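Local coordinates for putative flavoprotein (PDB 4ICI) that binds flavin mononucleotide in a flavodoxin-like fold and probably serves in electron transfer or redox chemistry, at residues Y95-I106 and S129-L138; L115-S126 and L145-N154. All coordinates share one frame; numbering follows the deposited sequence. Where two conformers were deposited one is given.

In the fold
In this flavodoxin-like fold interaction 1 joins a flavin loop to a helix, and interaction 2 pairs two sheet strands. From the N terminus, strand 90-96 leads into 95-106, whose loop reaches the flavin before helix 104-112 begins. The chain returns through the turn at 115-118 and strand 119-125, then passes the flavin again at Ser129 and enters helix 132-141, where interaction 1 closes a loop of 22 residues. Strand 146-152 then settles beside 119-125, and interaction 2 closes an 18-residue connection containing that helix. The two contacts cross, their segments alternating along the chain. They also touch directly: Tyr95 and Ile97 bond through their backbones to Phe123 and Thr125, so sheet, helix and cofactor site are joined.

Interaction 1: Y95-I106 and S129-L138; sequences YPIWWDLAPRII and SSIGNSATVL. With FMN (flavin mononucleotide), chain B.
At the isoalloxazine end of the FMN site, the end of strand 90-96 and the loop after it meet the start of helix 132-141, with Tyr95 and Asp100 reaching Ser134 and Asn133. Tyr95 OH donates to Ser134 OG (2.8 Å), which lies at the ring edge, in its plane. With chi1 at 70°, Ser134 OG sits between its own N and carbonyl carbon and donates in turn to Ile131 O, which also takes Ala135 N. Ala102 CB lies over the centre of one Tyr95 face, and Leu138 CD1 packs 3.9 Å from Tyr95 CE1. Asn133 ND2 donates almost straight (176°) to Asp100 O at 2.8 Å, the acceptor lying in the amide plane but the donor tilted from the carbonyl plane. Two waters link Asp100 OD1 with Ser130 O and the backbone N of Asn133 and Ser134. The flavin is read from both segments: Trp99 N donates to FMN N5 (2.9 Å) and Asp100 N to FMN O4, while Ser129 N gives FMN O2 a bond of 2.7 Å and Ser129 OG accepts from FMN N3. Bonds to N3, O2, O4 and N5 fix the ring's orientation and probably help tune its redox potential.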
loop_
_atom_site.group_PDB
_atom_site.type_symbol
_atom_site.label_atom_id
_atom_site.label_comp_id
_atom_site.label_asym_id
_atom_site.label_seq_id
_atom_site.Cartn_x
_atom_site.Cartn_y
_atom_site.Cartn_z
ATOM N N TYR A 95 2.234 -1.625 -1.151
ATOM C CA TYR A 95 1.922 -2.178 -2.472
ATOM C C TYR A 95 3.192 -2.447 -3.262
ATOM O O TYR A 95 4.200 -1.778 -3.086
ATOM C CB TYR A 95 0.977 -1.244 -3.269
ATOM C CG TYR A 95 1.402 0.217 -3.281
ATOM C CD1 TYR A 95 0.996 1.081 -2.270
ATOM C CD2 TYR A 95 2.215 0.707 -4.258
ATOM C CE1 TYR A 95 1.424 2.411 -2.268
ATOM C CE2 TYR A 95 2.637 2.023 -4.262
ATOM C CZ TYR A 95 2.244 2.870 -3.271
ATOM O OH TYR A 95 2.666 4.192 -3.238
ATOM N N PRO A 96 3.105 -3.351 -4.239
ATOM C CA PRO A 96 4.114 -3.416 -5.281
ATOM C C PRO A 96 3.910 -2.263 -6.261
ATOM O O PRO A 96 2.767 -1.870 -6.521
ATOM C CB PRO A 96 3.807 -4.733 -5.971
ATOM C CG PRO A 96 2.314 -4.906 -5.814
ATOM C CD PRO A 96 2.009 -4.304 -4.462
ATOM N N ILE A 97 4.978 -1.715 -6.803
ATOM C CA ILE A 97 4.889 -0.709 -7.877
ATOM C C ILE A 97 4.508 -1.407 -9.171
ATOM O O ILE A 97 5.196 -2.326 -9.580
ATOM C CB ILE A 97 6.240 -0.002 -8.122
ATOM C CG1 ILE A 97 6.723 0.763 -6.880
ATOM C CG2 ILE A 97 6.170 0.931 -9.369
ATOM C CD1 ILE A 97 5.715 1.778 -6.309
ATOM N N TRP A 98 3.401 -1.012 -9.791
ATOM C CA TRP A 98 2.958 -1.512 -11.089
ATOM C C TRP A 98 2.878 -0.331 -12.060
ATOM O O TRP A 98 2.097 0.590 -11.857
ATOM C CB TRP A 98 1.589 -2.175 -11.006
ATOM C CG TRP A 98 1.536 -3.517 -10.384
ATOM C CD1 TRP A 98 2.551 -4.209 -9.759
ATOM C CD2 TRP A 98 0.363 -4.327 -10.232
ATOM N NE1 TRP A 98 2.078 -5.413 -9.273
ATOM C CE2 TRP A 98 0.743 -5.499 -9.546
ATOM C CE3 TRP A 98 -0.972 -4.183 -10.625
ATOM C CZ2 TRP A 98 -0.147 -6.524 -9.251
ATOM C CZ3 TRP A 98 -1.842 -5.213 -10.324
ATOM C CH2 TRP A 98 -1.424 -6.371 -9.638
ATOM N N TRP A 99 3.728 -0.357 -13.098
ATOM C CA TRP A 99 3.787 0.733 -14.063
ATOM C C TRP A 99 3.915 2.109 -13.369
ATOM O O TRP A 99 3.259 3.083 -13.733
ATOM C CB TRP A 99 2.562 0.674 -14.974
ATOM C CG TRP A 99 2.501 -0.580 -15.788
ATOM C CD1 TRP A 99 1.818 -1.749 -15.493
ATOM C CD2 TRP A 99 3.212 -0.834 -17.014
ATOM N NE1 TRP A 99 2.061 -2.681 -16.470
ATOM C CE2 TRP A 99 2.902 -2.148 -17.411
ATOM C CE3 TRP A 99 4.064 -0.073 -17.809
ATOM C CZ2 TRP A 99 3.426 -2.728 -18.569
ATOM C CZ3 TRP A 99 4.589 -0.645 -18.974
ATOM C CH2 TRP A 99 4.265 -1.961 -19.339
ATOM N N ASP A 100 4.805 2.167 -12.380
ATOM C CA ASP A 100 5.117 3.386 -11.612
ATOM C C ASP A 100 3.937 3.931 -10.801
ATOM O O ASP A 100 3.944 5.110 -10.418
ATOM C CB ASP A 100 5.701 4.475 -12.543
ATOM C CG ASP A 100 6.781 5.331 -11.882
ATOM O OD1 ASP A 100 7.241 5.028 -10.742
ATOM O OD2 ASP A 100 7.118 6.346 -12.540
ATOM N N LEU A 101 2.959 3.068 -10.529
ATOM C CA LEU A 101 1.758 3.443 -9.803
ATOM C C LEU A 101 1.425 2.424 -8.715
ATOM O O LEU A 101 1.935 1.311 -8.709
ATOM C CB LEU A 101 0.552 3.527 -10.763
ATOM C CG LEU A 101 0.585 4.619 -11.828
ATOM C CD1 LEU A 101 -0.493 4.305 -12.898
ATOM C CD2 LEU A 101 0.415 6.013 -11.202
ATOM N N ALA A 102 0.537 2.813 -7.817
ATOM C CA ALA A 102 -0.126 1.839 -6.945
ATOM C C ALA A 102 -1.104 1.000 -7.769
ATOM O O ALA A 102 -1.848 1.527 -8.593
ATOM C CB ALA A 102 -0.892 2.530 -5.838
ATOM N N PRO A 103 -1.132 -0.321 -7.532
ATOM C CA PRO A 103 -2.215 -1.135 -8.088
ATOM C C PRO A 103 -3.580 -0.570 -7.738
ATOM O O PRO A 103 -3.766 -0.003 -6.648
ATOM C CB PRO A 103 -1.983 -2.508 -7.446
ATOM C CG PRO A 103 -0.505 -2.530 -7.114
ATOM C CD PRO A 103 -0.208 -1.111 -6.711
ATOM N N ARG A 104 -4.539 -0.732 -8.653
ATOM C CA ARG A 104 -5.854 -0.141 -8.449
ATOM C C ARG A 104 -6.605 -0.663 -7.228
ATOM O O ARG A 104 -7.477 0.025 -6.710
ATOM C CB ARG A 104 -6.707 -0.263 -9.699
ATOM C CG ARG A 104 -6.100 0.246 -11.009
ATOM C CD ARG A 104 -5.600 1.628 -10.974
ATOM N NE ARG A 104 -5.196 2.088 -12.305
ATOM C CZ ARG A 104 -4.596 3.257 -12.534
ATOM N NH1 ARG A 104 -4.334 4.079 -11.516
ATOM N NH2 ARG A 104 -4.347 3.630 -13.783
ATOM N N ILE A 105 -6.248 -1.851 -6.741
ATOM C CA ILE A 105 -6.866 -2.327 -5.502
ATOM C C ILE A 105 -6.550 -1.427 -4.302
ATOM O O ILE A 105 -7.298 -1.381 -3.345
ATOM C CB ILE A 105 -6.504 -3.822 -5.221
ATOM C CG1 ILE A 105 -7.513 -4.480 -4.263
ATOM C CG2 ILE A 105 -5.043 -3.939 -4.767
ATOM C CD1 ILE A 105 -7.371 -5.990 -4.160
ATOM N N ILE A 106 -5.457 -0.666 -4.387
ATOM C CA ILE A 106 -5.167 0.325 -3.358
ATOM C C ILE A 106 -6.238 1.432 -3.359
ATOM O O ILE A 106 -6.677 1.876 -2.298
ATOM C CB ILE A 106 -3.740 0.894 -3.505
ATOM C CG1 ILE A 106 -2.702 -0.226 -3.282
ATOM C CG2 ILE A 106 -3.526 2.042 -2.519
ATOM C CD1 ILE A 106 -2.825 -1.048 -1.947
ATOM N N SER A 129 12.014 0.815 -9.553
ATOM C CA SER A 129 11.384 2.121 -9.528
ATOM C C SER A 129 11.310 2.647 -8.108
ATOM O O SER A 129 11.088 1.894 -7.155
ATOM C CB SER A 129 9.971 2.060 -10.078
ATOM O OG SER A 129 9.976 1.851 -11.477
ATOM N N SER A 130 11.429 3.962 -7.984
ATOM C CA SER A 130 11.226 4.644 -6.718
ATOM C C SER A 130 9.734 4.714 -6.413
ATOM O O SER A 130 8.875 4.573 -7.298
ATOM C CB SER A 130 11.792 6.054 -6.767
ATOM O OG SER A 130 11.129 6.818 -7.735
ATOM N N ILE A 131 9.422 4.962 -5.161
ATOM C CA ILE A 131 8.037 5.112 -4.755
ATOM C C ILE A 131 7.423 6.444 -5.143
ATOM O O ILE A 131 6.201 6.565 -5.157
ATOM C CB ILE A 131 7.864 4.911 -3.222
ATOM C CG1 ILE A 131 6.391 4.593 -2.855
ATOM C CG2 ILE A 131 8.447 6.094 -2.410
ATOM C CD1 ILE A 131 6.183 4.195 -1.383
ATOM N N GLY A 132 8.248 7.441 -5.445
ATOM C CA GLY A 132 7.765 8.812 -5.560
ATOM C C GLY A 132 6.574 9.037 -6.461
ATOM O O GLY A 132 5.609 9.719 -6.070
ATOM N N ASN A 133 6.638 8.503 -7.680
ATOM C CA ASN A 133 5.515 8.727 -8.598
ATOM C C ASN A 133 4.191 8.194 -8.074
ATOM O O ASN A 133 3.182 8.902 -8.057
ATOM C CB ASN A 133 5.781 8.174 -9.988
ATOM C CG ASN A 133 4.752 8.656 -10.990
ATOM O OD1 ASN A 133 4.734 9.855 -11.336
ATOM N ND2 ASN A 133 3.835 7.779 -11.377
ATOM N N SER A 134 4.237 6.976 -7.571
ATOM C CA SER A 134 3.014 6.330 -7.114
ATOM C C SER A 134 2.442 7.121 -5.955
ATOM O O SER A 134 1.230 7.294 -5.850
ATOM C CB SER A 134 3.308 4.871 -6.732
ATOM O OG SER A 134 4.098 4.743 -5.551
ATOM N N ALA A 135 3.312 7.571 -5.034
ATOM C CA ALA A 135 2.888 8.331 -3.881
ATOM C C ALA A 135 2.320 9.695 -4.262
ATOM O O ALA A 135 1.327 10.147 -3.693
ATOM C CB ALA A 135 4.045 8.471 -2.900
ATOM N N THR A 136 2.945 10.337 -5.230
ATOM C CA THR A 136 2.446 11.627 -5.745
ATOM C C THR A 136 1.040 11.476 -6.325
ATOM O O THR A 136 0.156 12.275 -6.031
ATOM C CB THR A 136 3.409 12.202 -6.774
ATOM O OG1 THR A 136 4.619 12.557 -6.104
ATOM C CG2 THR A 136 2.844 13.428 -7.508
ATOM N N VAL A 137 0.846 10.447 -7.144
ATOM C CA VAL A 137 -0.476 10.228 -7.756
ATOM C C VAL A 137 -1.528 9.924 -6.677
ATOM O O VAL A 137 -2.636 10.466 -6.713
ATOM C CB VAL A 137 -0.411 9.173 -8.867
ATOM C CG1 VAL A 137 -1.808 8.869 -9.429
ATOM C CG2 VAL A 137 0.526 9.620 -9.982
ATOM N N LEU A 138 -1.193 9.104 -5.678
ATOM C CA LEU A 138 -2.133 8.851 -4.606
ATOM C C LEU A 138 -2.485 10.124 -3.831
ATOM O O LEU A 138 -3.673 10.335 -3.527
ATOM C CB LEU A 138 -1.610 7.772 -3.672
ATOM C CG LEU A 138 -1.653 6.310 -4.107
ATOM C CD1 LEU A 138 -0.877 5.439 -3.068
ATOM C CD2 LEU A 138 -3.083 5.801 -4.283
HETATM N N1 FMN B . 8.845 -2.748 -10.795
HETATM C C2 FMN B . 9.376 -1.498 -10.997
HETATM O O2 FMN B . 10.473 -1.231 -10.513
HETATM N N3 FMN B . 8.674 -0.566 -11.750
HETATM C C4 FMN B . 7.462 -0.850 -12.356
HETATM O O4 FMN B . 6.899 0.082 -12.960
HETATM C C4A FMN B . 6.937 -2.141 -12.181
HETATM N N5 FMN B . 5.718 -2.504 -12.796
HETATM C C5A FMN B . 5.222 -3.791 -12.553
HETATM C C6 FMN B . 3.996 -4.166 -13.121
HETATM C C7 FMN B . 3.472 -5.413 -12.893
HETATM C C7M FMN B . 2.136 -5.783 -13.466
HETATM C C8 FMN B . 4.138 -6.322 -12.088
HETATM C C8M FMN B . 3.565 -7.701 -11.857
HETATM C C9 FMN B . 5.359 -5.965 -11.530
HETATM C C9A FMN B . 5.912 -4.686 -11.737
HETATM N N10 FMN B . 7.138 -4.311 -11.164
HETATM C C10 FMN B . 7.639 -3.051 -11.381
HETATM C "C1'" FMN B . 7.862 -5.265 -10.249
HETATM C "C2'" FMN B . 7.183 -5.230 -8.851
HETATM O "O2'" FMN B . 7.007 -3.934 -8.330
HETATM C "C3'" FMN B . 8.028 -5.967 -7.792
HETATM O "O3'" FMN B . 8.445 -7.274 -8.301
HETATM C "C4'" FMN B . 7.335 -6.075 -6.401
HETATM O "O4'" FMN B . 8.346 -6.361 -5.465
HETATM C "C5'" FMN B . 6.311 -7.273 -6.400
HETATM O "O5'" FMN B . 5.744 -7.269 -5.115
HETATM P P FMN B . 4.782 -8.435 -4.588
HETATM O O1P FMN B . 5.666 -9.694 -4.566
HETATM O O2P FMN B . 4.222 -8.029 -3.310
HETATM O O3P FMN B . 3.612 -8.631 -5.556
HETATM O O HOH W 1 6.245 4.963 -8.100
HETATM O O HOH W 2 8.693 6.931 -9.183
HETATM O O HOH W 3 -0.244 5.611 -7.688
#

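Interaction 2: L115-S126 and L145-N154; sequences LKGKTVVPFATS and LNWKEGRLLN. With FMN (flavin mononucleotide), chain B.
Val120 and Trp147 pair in the parallel beta-alpha-beta unit of strand 119-125, helix 132-141 and strand 146-152, at the edge of the flavodoxin-like sheet. The packing is close here: Val120 CG1 sits over the six-membered ring of Trp147, 3.9 Å from its centroid, in a CH-pi contact, while Pro122 CD lies at the ring edge. Val120 N donates to Asn146 O, and Val120 O receives Lys148 N, so both polar backbone atoms of Val120 are used. Between Lys148 and Arg151 the pairing slackens as the edge strand breaks; Gly150 CA approaches Pro122 O to 3.0 Å, where a side chain would clash. Pairing resumes at Ala124, whose O takes a nearly straight bond (178°) from Leu153 N at 2.8 Å. The opposite end is wetter: one water joins Leu115 O and Lys118 O to Asn146 N, and another lies between Thr119 OG1 and Lys148 NZ, which also bonds to Ile168 O. Thr119 CG2 nevertheless presses tightly on Lys148 CD. Beyond the strands, Asn154 turns its amide to Ser126: Asn154 OD1 takes Ser126 N in its carbonyl plane, on a lone pair, at 2.9 Å, while Asn154 ND2 makes a weak bond to Ser126 OG, a hydroxyl also hydrogen-bonded to Ser129 O and Gly128 N. An alanine here would probably leave Ser126 N without its acceptor and let the chain beside the flavin shift. Next to it, a chi1 of 70° tucks Thr125 OG1 back over its own backbone, where it shares a 2.7 Å hydrogen bond with FMN O4'.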
loop_
_atom_site.group_PDB
_atom_site.type_symbol
_atom_site.label_atom_id
_atom_site.label_comp_id
_atom_site.label_asym_id
_atom_site.label_seq_id
_atom_site.Cartn_x
_atom_site.Cartn_y
_atom_site.Cartn_z
ATOM N N LEU A 115 -10.563 7.059 6.183
ATOM C CA LEU A 115 -9.222 7.372 6.637
ATOM C C LEU A 115 -9.106 8.841 7.058
ATOM O O LEU A 115 -8.016 9.313 7.402
ATOM C CB LEU A 115 -8.213 7.043 5.530
ATOM C CG LEU A 115 -8.196 5.564 5.108
ATOM C CD1 LEU A 115 -7.233 5.403 3.938
ATOM C CD2 LEU A 115 -7.806 4.631 6.264
ATOM N N LYS A 116 -10.234 9.544 7.060
ATOM C CA LYS A 116 -10.309 10.912 7.596
ATOM C C LYS A 116 -9.781 10.996 9.019
ATOM O O LYS A 116 -10.096 10.154 9.857
ATOM C CB LYS A 116 -11.764 11.404 7.543
ATOM C CG LYS A 116 -12.004 12.798 8.123
ATOM C CD LYS A 116 -13.429 13.306 7.838
ATOM C CE LYS A 116 -14.448 12.625 8.717
ATOM N NZ LYS A 116 -15.744 13.366 8.724
ATOM N N GLY A 117 -8.912 11.980 9.260
ATOM C CA GLY A 117 -8.342 12.200 10.570
ATOM C C GLY A 117 -7.093 11.411 10.882
ATOM O O GLY A 117 -6.395 11.743 11.820
ATOM N N LYS A 118 -6.789 10.397 10.087
ATOM C CA LYS A 118 -5.655 9.542 10.324
ATOM C C LYS A 118 -4.408 10.024 9.585
ATOM O O LYS A 118 -4.475 10.773 8.605
ATOM C CB LYS A 118 -5.981 8.117 9.873
ATOM C CG LYS A 118 -7.272 7.563 10.457
ATOM C CD LYS A 118 -7.451 6.110 10.122
ATOM C CE LYS A 118 -8.852 5.642 10.417
ATOM N NZ LYS A 118 -9.174 5.781 11.849
ATOM N N THR A 119 -3.254 9.577 10.064
ATOM C CA THR A 119 -2.004 9.754 9.343
ATOM C C THR A 119 -1.910 8.582 8.374
ATOM O O THR A 119 -2.016 7.431 8.804
ATOM C CB THR A 119 -0.814 9.775 10.297
ATOM O OG1 THR A 119 -0.998 10.845 11.231
ATOM C CG2 THR A 119 0.472 9.978 9.542
ATOM N N VAL A 120 -1.675 8.853 7.081
ATOM C CA VAL A 120 -1.647 7.811 6.037
ATOM C C VAL A 120 -0.270 7.847 5.375
ATOM O O VAL A 120 0.178 8.914 4.957
ATOM C CB VAL A 120 -2.778 8.016 5.024
ATOM C CG1 VAL A 120 -2.801 6.878 4.017
ATOM C CG2 VAL A 120 -4.160 8.187 5.768
ATOM N N VAL A 121 0.398 6.698 5.282
ATOM C CA VAL A 121 1.802 6.639 4.862
ATOM C C VAL A 121 1.977 5.473 3.876
ATOM O O VAL A 121 1.732 4.337 4.240
ATOM C CB VAL A 121 2.756 6.443 6.052
ATOM C CG1 VAL A 121 4.211 6.672 5.572
ATOM C CG2 VAL A 121 2.386 7.323 7.266
ATOM N N PRO A 122 2.357 5.766 2.624
ATOM C CA PRO A 122 2.558 4.651 1.691
ATOM C C PRO A 122 3.907 3.971 1.905
ATOM O O PRO A 122 4.844 4.575 2.400
ATOM C CB PRO A 122 2.512 5.337 0.317
ATOM C CG PRO A 122 3.089 6.715 0.581
ATOM C CD PRO A 122 2.686 7.060 2.003
ATOM N N PHE A 123 4.001 2.732 1.476
ATOM C CA PHE A 123 5.271 2.048 1.324
ATOM C C PHE A 123 5.171 1.083 0.177
ATOM O O PHE A 123 4.069 0.735 -0.257
ATOM C CB PHE A 123 5.719 1.371 2.639
ATOM C CG PHE A 123 4.885 0.184 3.075
ATOM C CD1 PHE A 123 3.726 0.366 3.799
ATOM C CD2 PHE A 123 5.312 -1.107 2.825
ATOM C CE1 PHE A 123 2.969 -0.718 4.245
ATOM C CE2 PHE A 123 4.591 -2.186 3.288
ATOM C CZ PHE A 123 3.421 -1.983 4.001
ATOM N N ALA A 124 6.311 0.618 -0.329
ATOM C CA ALA A 124 6.276 -0.192 -1.541
ATOM C C ALA A 124 7.464 -1.096 -1.666
ATOM O O ALA A 124 8.484 -0.901 -0.992
ATOM C CB ALA A 124 6.164 0.724 -2.795
ATOM N N THR A 125 7.307 -2.090 -2.526
ATOM C CA THR A 125 8.432 -2.817 -3.096
ATOM C C THR A 125 8.379 -2.697 -4.611
ATOM O O THR A 125 7.340 -2.368 -5.182
ATOM C CB THR A 125 8.487 -4.303 -2.654
ATOM O OG1 THR A 125 7.429 -5.056 -3.232
ATOM C CG2 THR A 125 8.487 -4.449 -1.123
ATOM N N SER A 126 9.516 -2.923 -5.279
ATOM C CA SER A 126 9.605 -2.729 -6.730
ATOM C C SER A 126 10.792 -3.476 -7.280
ATOM O O SER A 126 11.662 -3.957 -6.526
ATOM C CB SER A 126 9.765 -1.262 -7.091
ATOM O OG SER A 126 11.090 -0.818 -6.830
ATOM N N LEU A 145 -6.792 13.521 2.579
ATOM C CA LEU A 145 -6.097 12.724 3.584
ATOM C C LEU A 145 -4.807 13.349 4.052
ATOM O O LEU A 145 -4.178 14.130 3.329
ATOM C CB LEU A 145 -5.820 11.297 3.055
ATOM C CG LEU A 145 -7.058 10.543 2.581
ATOM C CD1 LEU A 145 -6.672 9.120 2.113
ATOM C CD2 LEU A 145 -8.126 10.489 3.688
ATOM N N ASN A 146 -4.401 12.959 5.262
ATOM C CA ASN A 146 -3.146 13.455 5.847
ATOM C C ASN A 146 -1.978 12.537 5.470
ATOM O O ASN A 146 -1.595 11.651 6.224
ATOM C CB ASN A 146 -3.246 13.620 7.357
ATOM C CG ASN A 146 -1.965 14.158 7.959
ATOM O OD1 ASN A 146 -1.241 14.887 7.297
ATOM N ND2 ASN A 146 -1.669 13.771 9.208
ATOM N N TRP A 147 -1.456 12.744 4.273
ATOM C CA TRP A 147 -0.368 11.924 3.733
ATOM C C TRP A 147 0.967 12.356 4.272
ATOM O O TRP A 147 1.263 13.547 4.331
ATOM C CB TRP A 147 -0.318 12.051 2.225
ATOM C CG TRP A 147 -1.490 11.444 1.512
ATOM C CD1 TRP A 147 -2.570 12.093 1.006
ATOM C CD2 TRP A 147 -1.640 10.076 1.150
ATOM N NE1 TRP A 147 -3.408 11.217 0.400
ATOM C CE2 TRP A 147 -2.868 9.959 0.472
ATOM C CE3 TRP A 147 -0.886 8.920 1.375
ATOM C CZ2 TRP A 147 -3.329 8.739 -0.033
ATOM C CZ3 TRP A 147 -1.344 7.719 0.880
ATOM C CH2 TRP A 147 -2.545 7.633 0.186
ATOM N N LYS A 148 1.784 11.384 4.634
ATOM C CA LYS A 148 3.190 11.612 4.930
ATOM C C LYS A 148 4.033 10.859 3.946
ATOM O O LYS A 148 3.530 9.996 3.230
ATOM C CB LYS A 148 3.515 11.240 6.375
ATOM C CG LYS A 148 2.830 12.119 7.448
ATOM C CD LYS A 148 3.329 11.849 8.875
ATOM C CE LYS A 148 2.872 12.925 9.878
ATOM N NZ LYS A 148 3.407 12.715 11.278
ATOM N N GLU A 149 5.322 11.190 3.902
ATOM C CA GLU A 149 6.239 10.619 2.947
ATOM C C GLU A 149 6.565 9.169 3.310
ATOM O O GLU A 149 6.915 8.859 4.460
ATOM C CB GLU A 149 7.513 11.465 2.900
ATOM C CG GLU A 149 7.296 12.842 2.279
ATOM C CD GLU A 149 7.009 12.756 0.809
ATOM O OE1 GLU A 149 7.854 12.197 0.090
ATOM O OE2 GLU A 149 5.933 13.252 0.387
ATOM N N GLY A 150 6.469 8.322 2.311
ATOM C CA GLY A 150 6.747 6.913 2.459
ATOM C C GLY A 150 8.099 6.518 1.917
ATOM O O GLY A 150 8.925 7.360 1.527
ATOM N N ARG A 151 8.326 5.210 1.893
ATOM C CA ARG A 151 9.605 4.649 1.477
ATOM C C ARG A 151 9.422 3.377 0.690
ATOM O O ARG A 151 8.485 2.601 0.934
ATOM C CB ARG A 151 10.453 4.324 2.711
ATOM C CG ARG A 151 10.822 5.518 3.607
ATOM C CD ARG A 151 11.846 6.454 2.977
ATOM N NE ARG A 151 12.261 7.532 3.883
ATOM C CZ ARG A 151 11.634 8.699 3.996
ATOM N NH1 ARG A 151 10.526 8.960 3.309
ATOM N NH2 ARG A 151 12.087 9.608 4.854
ATOM N N LEU A 152 10.379 3.166 -0.207
ATOM C CA LEU A 152 10.602 1.899 -0.844
ATOM C C LEU A 152 11.332 1.012 0.159
ATOM O O LEU A 152 12.381 1.394 0.702
ATOM C CB LEU A 152 11.395 2.111 -2.135
ATOM C CG LEU A 152 11.564 0.991 -3.131
ATOM C CD1 LEU A 152 10.237 0.637 -3.814
ATOM C CD2 LEU A 152 12.629 1.398 -4.158
ATOM N N LEU A 153 10.749 -0.160 0.415
ATOM C CA LEU A 153 11.252 -1.107 1.403
ATOM C C LEU A 153 11.757 -2.418 0.753
ATOM O O LEU A 153 11.506 -3.520 1.252
ATOM C CB LEU A 153 10.210 -1.384 2.456
ATOM C CG LEU A 153 9.711 -0.175 3.258
ATOM C CD1 LEU A 153 8.739 -0.656 4.307
ATOM C CD2 LEU A 153 10.891 0.628 3.896
ATOM N N ASN A 154 12.447 -2.299 -0.372
ATOM C CA ASN A 154 13.063 -3.481 -0.993
ATOM C C ASN A 154 14.092 -4.140 -0.100
ATOM O O ASN A 154 14.179 -5.369 -0.037
ATOM C CB ASN A 154 13.709 -3.124 -2.339
ATOM C CG ASN A 154 12.682 -2.850 -3.422
ATOM O OD1 ASN A 154 11.572 -3.364 -3.351
ATOM N ND2 ASN A 154 13.049 -2.050 -4.427
HETATM N N1 FMN B . 8.845 -2.748 -10.795
HETATM C C2 FMN B . 9.376 -1.498 -10.997
HETATM O O2 FMN B . 10.473 -1.231 -10.513
HETATM N N3 FMN B . 8.674 -0.566 -11.750
HETATM C C4 FMN B . 7.462 -0.850 -12.356
HETATM O O4 FMN B . 6.899 0.082 -12.960
HETATM C C4A FMN B . 6.937 -2.141 -12.181
HETATM N N5 FMN B . 5.718 -2.504 -12.796
HETATM C C5A FMN B . 5.222 -3.791 -12.553
HETATM C C6 FMN B . 3.996 -4.166 -13.121
HETATM C C7 FMN B . 3.472 -5.413 -12.893
HETATM C C7M FMN B . 2.136 -5.783 -13.466
HETATM C C8 FMN B . 4.138 -6.322 -12.088
HETATM C C8M FMN B . 3.565 -7.701 -11.857
HETATM C C9 FMN B . 5.359 -5.965 -11.530
HETATM C C9A FMN B . 5.912 -4.686 -11.737
HETATM N N10 FMN B . 7.138 -4.311 -11.164
HETATM C C10 FMN B . 7.639 -3.051 -11.381
HETATM C "C1'" FMN B . 7.862 -5.265 -10.249
HETATM C "C2'" FMN B . 7.183 -5.230 -8.851
HETATM O "O2'" FMN B . 7.007 -3.934 -8.330
HETATM C "C3'" FMN B . 8.028 -5.967 -7.792
HETATM O "O3'" FMN B . 8.445 -7.274 -8.301
HETATM C "C4'" FMN B . 7.335 -6.075 -6.401
HETATM O "O4'" FMN B . 8.346 -6.361 -5.465
HETATM C "C5'" FMN B . 6.311 -7.273 -6.400
HETATM O "O5'" FMN B . 5.744 -7.269 -5.115
HETATM P P FMN B . 4.782 -8.435 -4.588
HETATM O O1P FMN B . 5.666 -9.694 -4.566
HETATM O O2P FMN B . 4.222 -8.029 -3.310
HETATM O O3P FMN B . 3.612 -8.631 -5.556
HETATM O O HOH W 4 -6.253 11.422 6.810
HETATM O O HOH W 5 -3.713 12.867 11.458
HETATM O O HOH W 6 1.537 10.998 12.658
#